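Local structure of thiamin pyrophosphokinase family protein (3MEL) at residues A[154-167]-A[178-192]. The protein probably transfers pyrophosphate from ATP to thiamine, forming thiamine diphosphate, and binds thiamine diphosphate and magnesium. Residues are numbered along the deposited sequence; the frame is centred on the assembly and turned at random.
Sequences EYLAYCCLTPVENL and NQDVPYPTSYASNEF
Strands 155-160 and 185-188 run antiparallel, with axes 4.6 Å apart at an angle of 175°. Tyr158 and Tyr187 form a hydrogen-bonded pair, as do Leu156 and Asn190, with a beta bulge between them. Leu156 N gives a 2.7 Å bond to Asn190 O, while the return bond is weak. Past the loops 161-163 and 182-184, strand 179-181 pairs with 164-167. Val181 N reaches Val164 O, and Leu167 N reaches Gln179 O.

Asp180 OD1 accepts a hydrogen bond from Asn166 N at 3.0 Å, the donor lying almost in line with the C-O bond. Gln179 is opposed by two residues, Asn166 and Leu167, a G1 beta bulge. The Asn166 side chain also lies near a bound magnesium ion.

With CG turned away from the backbone N (chi1 175°), Leu156 lays CD2 over one face of the Phe192 ring, 4.1 Å from the ring centroid. Tyr187 turns its ring edge to strand 155-160. Tyr158 O lies in the ring plane, 3.4 Å from Tyr187 CD2. Cys160 SG meets the same edge, 4.0 Å from Tyr187 CE2, and also packs on Val181 CG1.

On the face that carries Cys159 and Ser186, Ser186 OG hydrogen-bonds to Asp107 O of the second subunit. This is a long, bulged antiparallel beta hairpin in the vitamin B1 binding domain of the thiamin pyrophosphokinase family. Its 185-190 arm is the outermost strand, within this chain, of the mixed sheet.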
ATOM      1  N   GLU A 154      -6.998 -16.667  -2.782  1.00 36.59           N
ATOM      2  CA  GLU A 154      -8.106 -16.962  -1.870  1.00 38.96           C
ATOM      3  C   GLU A 154      -9.092 -15.805  -1.676  1.00 37.96           C
ATOM      4  O   GLU A 154     -10.276 -16.034  -1.419  1.00 34.99           O
ATOM      5  CB  GLU A 154      -7.569 -17.394  -0.500  1.00 43.89           C
ATOM      6  CG  GLU A 154      -6.542 -18.520  -0.565  1.00 52.49           C
ATOM      7  CD  GLU A 154      -5.600 -18.549   0.642  1.00 61.80           C
ATOM      8  OE1 GLU A 154      -5.224 -19.671   1.066  1.00 60.88           O
ATOM      9  OE2 GLU A 154      -5.232 -17.454   1.152  1.00 53.13           O
ATOM     10  N   TYR A 155      -8.608 -14.571  -1.792  1.00 34.57           N
ATOM     11  CA  TYR A 155      -9.404 -13.412  -1.413  1.00 30.16           C
ATOM     12  C   TYR A 155      -9.709 -12.478  -2.575  1.00 30.55           C
ATOM     13  O   TYR A 155      -8.995 -12.463  -3.570  1.00 30.67           O
ATOM     14  CB  TYR A 155      -8.722 -12.670  -0.264  1.00 32.35           C
ATOM     15  CG  TYR A 155      -8.495 -13.556   0.948  1.00 38.86           C
ATOM     16  CD1 TYR A 155      -9.571 -13.988   1.729  1.00 39.57           C
ATOM     17  CD2 TYR A 155      -7.217 -13.967   1.311  1.00 39.44           C
ATOM     18  CE1 TYR A 155      -9.379 -14.796   2.824  1.00 37.20           C
ATOM     19  CE2 TYR A 155      -7.015 -14.778   2.416  1.00 42.19           C
ATOM     20  CZ  TYR A 155      -8.104 -15.187   3.170  1.00 44.01           C
ATOM     21  OH  TYR A 155      -7.923 -16.003   4.269  1.00 42.76           O
ATOM     22  N   LEU A 156     -10.791 -11.723  -2.445  1.00 28.93           N
ATOM     23  CA  LEU A 156     -11.182 -10.731  -3.433  1.00 28.61           C
ATOM     24  C   LEU A 156     -11.420  -9.394  -2.720  1.00 30.16           C
ATOM     25  O   LEU A 156     -11.900  -9.355  -1.595  1.00 33.23           O
ATOM     26  CB  LEU A 156     -12.448 -11.194  -4.161  1.00 31.05           C
ATOM     27  CG  LEU A 156     -13.133 -10.274  -5.181  1.00 32.12           C
ATOM     28  CD1 LEU A 156     -12.212  -9.880  -6.353  1.00 28.62           C
ATOM     29  CD2 LEU A 156     -14.428 -10.896  -5.681  1.00 29.76           C
ATOM     30  N   ALA A 157     -11.077  -8.291  -3.359  1.00 27.34           N
ATOM     31  CA  ALA A 157     -11.211  -7.008  -2.695  1.00 26.16           C
ATOM     32  C   ALA A 157     -11.605  -5.932  -3.682  1.00 30.41           C
ATOM     33  O   ALA A 157     -11.120  -5.887  -4.819  1.00 28.78           O
ATOM     34  CB  ALA A 157      -9.934  -6.643  -2.013  1.00 24.64           C
ATOM     35  N   TYR A 158     -12.522  -5.081  -3.253  1.00 29.33           N
ATOM     36  CA  TYR A 158     -12.825  -3.885  -4.010  1.00 28.95           C
ATOM     37  C   TYR A 158     -12.313  -2.682  -3.239  1.00 32.93           C
ATOM     38  O   TYR A 158     -12.881  -2.264  -2.223  1.00 30.86           O
ATOM     39  CB  TYR A 158     -14.312  -3.786  -4.314  1.00 29.32           C
ATOM     40  CG  TYR A 158     -14.784  -4.912  -5.203  1.00 30.00           C
ATOM     41  CD1 TYR A 158     -14.810  -4.772  -6.582  1.00 31.73           C
ATOM     42  CD2 TYR A 158     -15.189  -6.124  -4.657  1.00 28.20           C
ATOM     43  CE1 TYR A 158     -15.229  -5.820  -7.396  1.00 33.97           C
ATOM     44  CE2 TYR A 158     -15.611  -7.151  -5.441  1.00 31.31           C
ATOM     45  CZ  TYR A 158     -15.631  -7.002  -6.812  1.00 34.62           C
ATOM     46  OH  TYR A 158     -16.056  -8.052  -7.584  1.00 34.26           O
ATOM     47  N   CYS A 159     -11.187  -2.168  -3.717  1.00 33.37           N
ATOM     48  CA  CYS A 159     -10.518  -1.043  -3.100  1.00 31.12           C
ATOM     49  C   CYS A 159     -10.887   0.200  -3.889  1.00 30.05           C
ATOM     50  O   CYS A 159     -10.482   0.353  -5.033  1.00 36.06           O
ATOM     51  CB  CYS A 159      -9.020  -1.297  -3.126  1.00 28.49           C
ATOM     52  SG  CYS A 159      -8.579  -2.796  -2.235  1.00 28.02           S
ATOM     53  N   CYS A 160     -11.722   1.049  -3.309  1.00 27.74           N
ATOM     54  CA  CYS A 160     -12.151   2.266  -3.978  1.00 31.64           C
ATOM     55  C   CYS A 160     -11.115   3.350  -3.759  1.00 34.43           C
ATOM     56  O   CYS A 160     -10.944   3.831  -2.636  1.00 36.61           O
ATOM     57  CB  CYS A 160     -13.500   2.721  -3.432  1.00 32.39           C
ATOM     58  SG  CYS A 160     -14.765   1.462  -3.587  1.00 38.11           S
ATOM     59  N   LEU A 161     -10.417   3.732  -4.819  1.00 30.35           N
ATOM     60  CA  LEU A 161      -9.328   4.674  -4.676  1.00 32.76           C
ATOM     61  C   LEU A 161      -9.870   6.092  -4.495  1.00 38.37           C
ATOM     62  O   LEU A 161      -9.185   6.997  -3.959  1.00 37.34           O
ATOM     63  CB  LEU A 161      -8.395   4.580  -5.874  1.00 31.68           C
ATOM     64  CG  LEU A 161      -7.813   3.181  -6.056  1.00 33.85           C
ATOM     65  CD1 LEU A 161      -6.980   3.125  -7.330  1.00 33.52           C
ATOM     66  CD2 LEU A 161      -7.006   2.770  -4.821  1.00 29.88           C
ATOM     67  N   THR A 162     -11.114   6.266  -4.922  1.00 32.88           N
ATOM     68  CA  THR A 162     -11.787   7.539  -4.829  1.00 34.38           C
ATOM     69  C   THR A 162     -13.181   7.293  -4.314  1.00 36.06           C
ATOM     70  O   THR A 162     -13.643   6.160  -4.319  1.00 39.89           O
ATOM     71  CB  THR A 162     -11.965   8.124  -6.205  1.00 33.65           C
ATOM     72  OG1 THR A 162     -12.884   7.299  -6.923  1.00 34.90           O
ATOM     73  CG2 THR A 162     -10.640   8.183  -6.925  1.00 30.24           C
ATOM     74  N   PRO A 163     -13.881   8.359  -3.904  1.00 38.42           N
ATOM     75  CA  PRO A 163     -15.297   8.129  -3.610  1.00 36.98           C
ATOM     76  C   PRO A 163     -15.940   7.448  -4.824  1.00 36.19           C
ATOM     77  O   PRO A 163     -15.780   7.950  -5.945  1.00 35.15           O
ATOM     78  CB  PRO A 163     -15.866   9.549  -3.456  1.00 36.85           C
ATOM     79  CG  PRO A 163     -14.694  10.456  -3.344  1.00 35.07           C
ATOM     80  CD  PRO A 163     -13.552   9.791  -4.025  1.00 34.17           C
ATOM     81  N   VAL A 164     -16.630   6.327  -4.612  1.00 38.16           N
ATOM     82  CA  VAL A 164     -17.336   5.627  -5.694  1.00 39.03           C
ATOM     83  C   VAL A 164     -18.857   5.778  -5.541  1.00 38.09           C
ATOM     84  O   VAL A 164     -19.357   5.963  -4.441  1.00 32.81           O
ATOM     85  CB  VAL A 164     -16.915   4.125  -5.789  1.00 32.33           C
ATOM     86  CG1 VAL A 164     -18.002   3.280  -6.431  1.00 32.99           C
ATOM     87  CG2 VAL A 164     -15.630   3.983  -6.554  1.00 33.56           C
ATOM     88  N   GLU A 165     -19.581   5.713  -6.654  1.00 41.78           N
ATOM     89  CA  GLU A 165     -21.033   5.839  -6.634  1.00 43.04           C
ATOM     90  C   GLU A 165     -21.755   4.619  -7.212  1.00 45.05           C
ATOM     91  O   GLU A 165     -21.330   4.054  -8.224  1.00 43.15           O
ATOM     92  CB  GLU A 165     -21.472   7.086  -7.384  1.00 44.86           C
ATOM     93  CG  GLU A 165     -21.460   8.347  -6.544  1.00 48.96           C
ATOM     94  CD  GLU A 165     -21.889   9.561  -7.346  1.00 61.71           C
ATOM     95  OE1 GLU A 165     -22.140   9.398  -8.566  1.00 55.69           O
ATOM     96  OE2 GLU A 165     -21.973  10.670  -6.760  1.00 67.24           O
ATOM     97  N   ASN A 166     -22.860   4.238  -6.563  1.00 46.33           N
ATOM     98  CA  ASN A 166     -23.720   3.148  -7.020  1.00 40.41           C
ATOM     99  C   ASN A 166     -22.906   1.891  -7.247  1.00 42.99           C
ATOM    100  O   ASN A 166     -22.820   1.391  -8.363  1.00 45.80           O
ATOM    101  CB  ASN A 166     -24.483   3.557  -8.292  1.00 41.05           C
ATOM    102  CG  ASN A 166     -25.581   2.575  -8.671  1.00 49.92           C
ATOM    103  OD1 ASN A 166     -26.232   1.970  -7.813  1.00 49.14           O
ATOM    104  ND2 ASN A 166     -25.792   2.412  -9.975  1.00 56.31           N
ATOM    105  N   LEU A 167     -22.293   1.382  -6.187  1.00 40.77           N
ATOM    106  CA  LEU A 167     -21.453   0.198  -6.308  1.00 41.18           C
ATOM    107  C   LEU A 167     -22.239  -1.071  -6.004  1.00 42.13           C
ATOM    108  O   LEU A 167     -22.525  -1.365  -4.837  1.00 43.00           O
ATOM    109  CB  LEU A 167     -20.225   0.293  -5.390  1.00 37.79           C
ATOM    110  CG  LEU A 167     -19.362  -0.970  -5.326  1.00 34.07           C
ATOM    111  CD1 LEU A 167     -18.984  -1.426  -6.708  1.00 32.54           C
ATOM    112  CD2 LEU A 167     -18.141  -0.758  -4.484  1.00 32.74           C
ATOM    113  N   ASN A 178     -25.999  -1.049  -4.862  1.00 41.59           N
ATOM    114  CA  ASN A 178     -26.323   0.360  -5.055  1.00 41.20           C
ATOM    115  C   ASN A 178     -25.630   1.243  -4.010  1.00 43.28           C
ATOM    116  O   ASN A 178     -26.130   2.308  -3.628  1.00 44.37           O
ATOM    117  CB  ASN A 178     -27.837   0.544  -5.032  1.00 43.40           C
ATOM    118  CG  ASN A 178     -28.535  -0.236  -6.139  1.00 50.72           C
ATOM    119  OD1 ASN A 178     -28.456   0.138  -7.313  1.00 53.73           O
ATOM    120  ND2 ASN A 178     -29.222  -1.326  -5.772  1.00 43.73           N
ATOM    121  N   GLN A 179     -24.461   0.782  -3.574  1.00 41.82           N
ATOM    122  CA  GLN A 179     -23.709   1.381  -2.478  1.00 39.07           C
ATOM    123  C   GLN A 179     -23.021   2.680  -2.866  1.00 41.24           C
ATOM    124  O   GLN A 179     -22.262   2.716  -3.832  1.00 42.88           O
ATOM    125  CB  GLN A 179     -22.635   0.402  -2.023  1.00 36.99           C
ATOM    126  CG  GLN A 179     -21.856   0.857  -0.829  1.00 36.79           C
ATOM    127  CD  GLN A 179     -22.740   0.981   0.386  1.00 44.43           C
ATOM    128  OE1 GLN A 179     -23.096  -0.022   1.006  1.00 42.53           O
ATOM    129  NE2 GLN A 179     -23.118   2.214   0.727  1.00 44.68           N
ATOM    130  N   ASP A 180     -23.272   3.748  -2.116  1.00 41.24           N
ATOM    131  CA  ASP A 180     -22.449   4.943  -2.263  1.00 41.58           C
ATOM    132  C   ASP A 180     -21.275   4.830  -1.300  1.00 40.71           C
ATOM    133  O   ASP A 180     -21.435   4.401  -0.159  1.00 36.92           O
ATOM    134  CB  ASP A 180     -23.245   6.230  -2.038  1.00 45.77           C
ATOM    135  CG  ASP A 180     -23.994   6.678  -3.284  1.00 50.41           C
ATOM    136  OD1 ASP A 180     -23.959   5.951  -4.301  1.00 46.65           O
ATOM    137  OD2 ASP A 180     -24.619   7.761  -3.248  1.00 54.27           O
ATOM    138  N   VAL A 181     -20.092   5.171  -1.799  1.00 40.09           N
ATOM    139  CA  VAL A 181     -18.847   5.067  -1.052  1.00 37.32           C
ATOM    140  C   VAL A 181     -18.258   6.472  -1.043  1.00 37.06           C
ATOM    141  O   VAL A 181     -17.677   6.906  -2.031  1.00 39.92           O
ATOM    142  CB  VAL A 181     -17.863   4.067  -1.736  1.00 34.81           C
ATOM    143  CG1 VAL A 181     -16.553   3.983  -0.987  1.00 34.94           C
ATOM    144  CG2 VAL A 181     -18.479   2.691  -1.831  1.00 31.37           C
ATOM    145  N   PRO A 182     -18.410   7.186   0.081  1.00 39.38           N
ATOM    146  CA  PRO A 182     -18.201   8.636   0.209  1.00 38.35           C
ATOM    147  C   PRO A 182     -16.729   9.055   0.197  1.00 35.73           C
ATOM    148  O   PRO A 182     -16.427  10.226  -0.001  1.00 35.88           O
ATOM    149  CB  PRO A 182     -18.819   8.957   1.577  1.00 35.89           C
ATOM    150  CG  PRO A 182     -19.407   7.645   2.093  1.00 33.50           C
ATOM    151  CD  PRO A 182     -18.670   6.571   1.389  1.00 37.06           C
ATOM    152  N   TYR A 183     -15.830   8.099   0.395  1.00 35.21           N
ATOM    153  CA  TYR A 183     -14.406   8.372   0.458  1.00 34.79           C
ATOM    154  C   TYR A 183     -13.671   7.043   0.260  1.00 33.53           C
ATOM    155  O   TYR A 183     -14.279   5.987   0.352  1.00 34.44           O
ATOM    156  CB  TYR A 183     -14.076   8.990   1.820  1.00 33.46           C
ATOM    157  CG  TYR A 183     -14.712   8.240   2.952  1.00 36.39           C
ATOM    158  CD1 TYR A 183     -14.086   7.133   3.497  1.00 39.32           C
ATOM    159  CD2 TYR A 183     -15.961   8.602   3.448  1.00 38.27           C
ATOM    160  CE1 TYR A 183     -14.666   6.418   4.518  1.00 41.07           C
ATOM    161  CE2 TYR A 183     -16.554   7.887   4.474  1.00 36.74           C
ATOM    162  CZ  TYR A 183     -15.895   6.800   5.003  1.00 40.88           C
ATOM    163  OH  TYR A 183     -16.442   6.063   6.017  1.00 47.32           O
ATOM    164  N   PRO A 184     -12.365   7.088  -0.017  1.00 32.39           N
ATOM    165  CA  PRO A 184     -11.599   5.848  -0.165  1.00 32.85           C
ATOM    166  C   PRO A 184     -11.952   4.753   0.856  1.00 32.55           C
ATOM    167  O   PRO A 184     -11.897   4.959   2.058  1.00 34.83           O
ATOM    168  CB  PRO A 184     -10.161   6.325   0.019  1.00 33.02           C
ATOM    169  CG  PRO A 184     -10.170   7.721  -0.521  1.00 31.08           C
ATOM    170  CD  PRO A 184     -11.543   8.280  -0.300  1.00 32.97           C
ATOM    171  N   THR A 185     -12.305   3.574   0.363  1.00 36.59           N
ATOM    172  CA  THR A 185     -12.727   2.468   1.226  1.00 37.20           C
ATOM    173  C   THR A 185     -12.263   1.143   0.649  1.00 35.42           C
ATOM    174  O   THR A 185     -12.447   0.881  -0.540  1.00 34.17           O
ATOM    175  CB  THR A 185     -14.261   2.409   1.366  1.00 32.79           C
ATOM    176  OG1 THR A 185     -14.743   3.644   1.908  1.00 37.27           O
ATOM    177  CG2 THR A 185     -14.656   1.259   2.267  1.00 26.25           C
ATOM    178  N   SER A 186     -11.669   0.308   1.492  1.00 34.88           N
ATOM    179  CA  SER A 186     -11.125  -0.961   1.032  1.00 31.73           C
ATOM    180  C   SER A 186     -11.987  -2.108   1.510  1.00 31.79           C
ATOM    181  O   SER A 186     -11.827  -2.579   2.635  1.00 30.94           O
ATOM    182  CB  SER A 186      -9.694  -1.150   1.542  1.00 32.41           C
ATOM    183  OG  SER A 186      -9.131  -2.355   1.059  1.00 36.02           O
ATOM    184  N   TYR A 187     -12.909  -2.549   0.655  1.00 32.25           N
ATOM    185  CA  TYR A 187     -13.690  -3.743   0.942  1.00 31.29           C
ATOM    186  C   TYR A 187     -12.860  -4.994   0.636  1.00 31.52           C
ATOM    187  O   TYR A 187     -12.868  -5.530  -0.477  1.00 30.98           O
ATOM    188  CB  TYR A 187     -14.981  -3.762   0.144  1.00 31.38           C
ATOM    189  CG  TYR A 187     -15.850  -2.545   0.304  1.00 30.82           C
ATOM    190  CD1 TYR A 187     -16.796  -2.471   1.329  1.00 30.51           C
ATOM    191  CD2 TYR A 187     -15.760  -1.491  -0.594  1.00 26.32           C
ATOM    192  CE1 TYR A 187     -17.610  -1.366   1.465  1.00 30.68           C
ATOM    193  CE2 TYR A 187     -16.565  -0.396  -0.479  1.00 28.63           C
ATOM    194  CZ  TYR A 187     -17.489  -0.324   0.554  1.00 36.33           C
ATOM    195  OH  TYR A 187     -18.296   0.793   0.669  1.00 37.89           O
ATOM    196  N   ALA A 188     -12.154  -5.445   1.662  1.00 30.23           N
ATOM    197  CA  ALA A 188     -11.152  -6.471   1.541  1.00 30.72           C
ATOM    198  C   ALA A 188     -11.660  -7.761   2.142  1.00 32.14           C
ATOM    199  O   ALA A 188     -12.693  -7.775   2.796  1.00 36.47           O
ATOM    200  CB  ALA A 188      -9.902  -6.026   2.246  1.00 31.51           C
ATOM    201  N   SER A 189     -10.934  -8.847   1.897  1.00 36.25           N
ATOM    202  CA  SER A 189     -11.255 -10.169   2.453  1.00 37.51           C
ATOM    203  C   SER A 189     -12.596 -10.740   1.990  1.00 33.25           C
ATOM    204  O   SER A 189     -13.146 -11.638   2.603  1.00 37.21           O
ATOM    205  CB  SER A 189     -11.152 -10.164   3.979  1.00 34.76           C
ATOM    206  OG  SER A 189      -9.924  -9.564   4.388  1.00 40.23           O
ATOM    207  N   ASN A 190     -13.105 -10.224   0.886  1.00 34.53           N
ATOM    208  CA  ASN A 190     -14.209 -10.876   0.207  1.00 36.82           C
ATOM    209  C   ASN A 190     -13.722 -12.191  -0.427  1.00 35.23           C
ATOM    210  O   ASN A 190     -12.523 -12.410  -0.553  1.00 33.47           O
ATOM    211  CB  ASN A 190     -14.795  -9.939  -0.846  1.00 34.44           C
ATOM    212  CG  ASN A 190     -16.215 -10.272  -1.175  1.00 38.83           C
ATOM    213  OD1 ASN A 190     -16.673 -11.372  -0.889  1.00 40.87           O
ATOM    214  ND2 ASN A 190     -16.933  -9.328  -1.773  1.00 39.36           N
ATOM    215  N   GLU A 191     -14.645 -13.075  -0.800  1.00 38.19           N
ATOM    216  CA  GLU A 191     -14.287 -14.349  -1.435  1.00 33.57           C
ATOM    217  C   GLU A 191     -15.136 -14.645  -2.668  1.00 35.21           C
ATOM    218  O   GLU A 191     -16.251 -14.145  -2.820  1.00 34.15           O
ATOM    219  CB  GLU A 191     -14.403 -15.510  -0.454  1.00 30.80           C
ATOM    220  CG  GLU A 191     -13.465 -15.448   0.726  1.00 32.98           C
ATOM    221  CD  GLU A 191     -13.711 -16.581   1.713  1.00 36.77           C
ATOM    222  OE1 GLU A 191     -14.406 -17.546   1.345  1.00 47.21           O
ATOM    223  OE2 GLU A 191     -13.212 -16.524   2.856  1.00 39.90           O
ATOM    224  N   PHE A 192     -14.577 -15.456  -3.559  1.00 38.54           N
ATOM    225  CA  PHE A 192     -15.310 -15.964  -4.703  1.00 38.60           C
ATOM    226  C   PHE A 192     -16.183 -17.116  -4.244  1.00 49.27           C
ATOM    227  O   PHE A 192     -15.752 -17.940  -3.433  1.00 49.03           O
ATOM    228  CB  PHE A 192     -14.344 -16.473  -5.761  1.00 39.73           C
ATOM    229  CG  PHE A 192     -13.675 -15.387  -6.541  1.00 39.20           C
ATOM    230  CD1 PHE A 192     -14.281 -14.858  -7.673  1.00 38.24           C
ATOM    231  CD2 PHE A 192     -12.437 -14.887  -6.147  1.00 34.39           C
ATOM    232  CE1 PHE A 192     -13.671 -13.856  -8.400  1.00 37.77           C
ATOM    233  CE2 PHE A 192     -11.819 -13.880  -6.872  1.00 31.41           C
ATOM    234  CZ  PHE A 192     -12.438 -13.361  -7.996  1.00 34.55           C
TER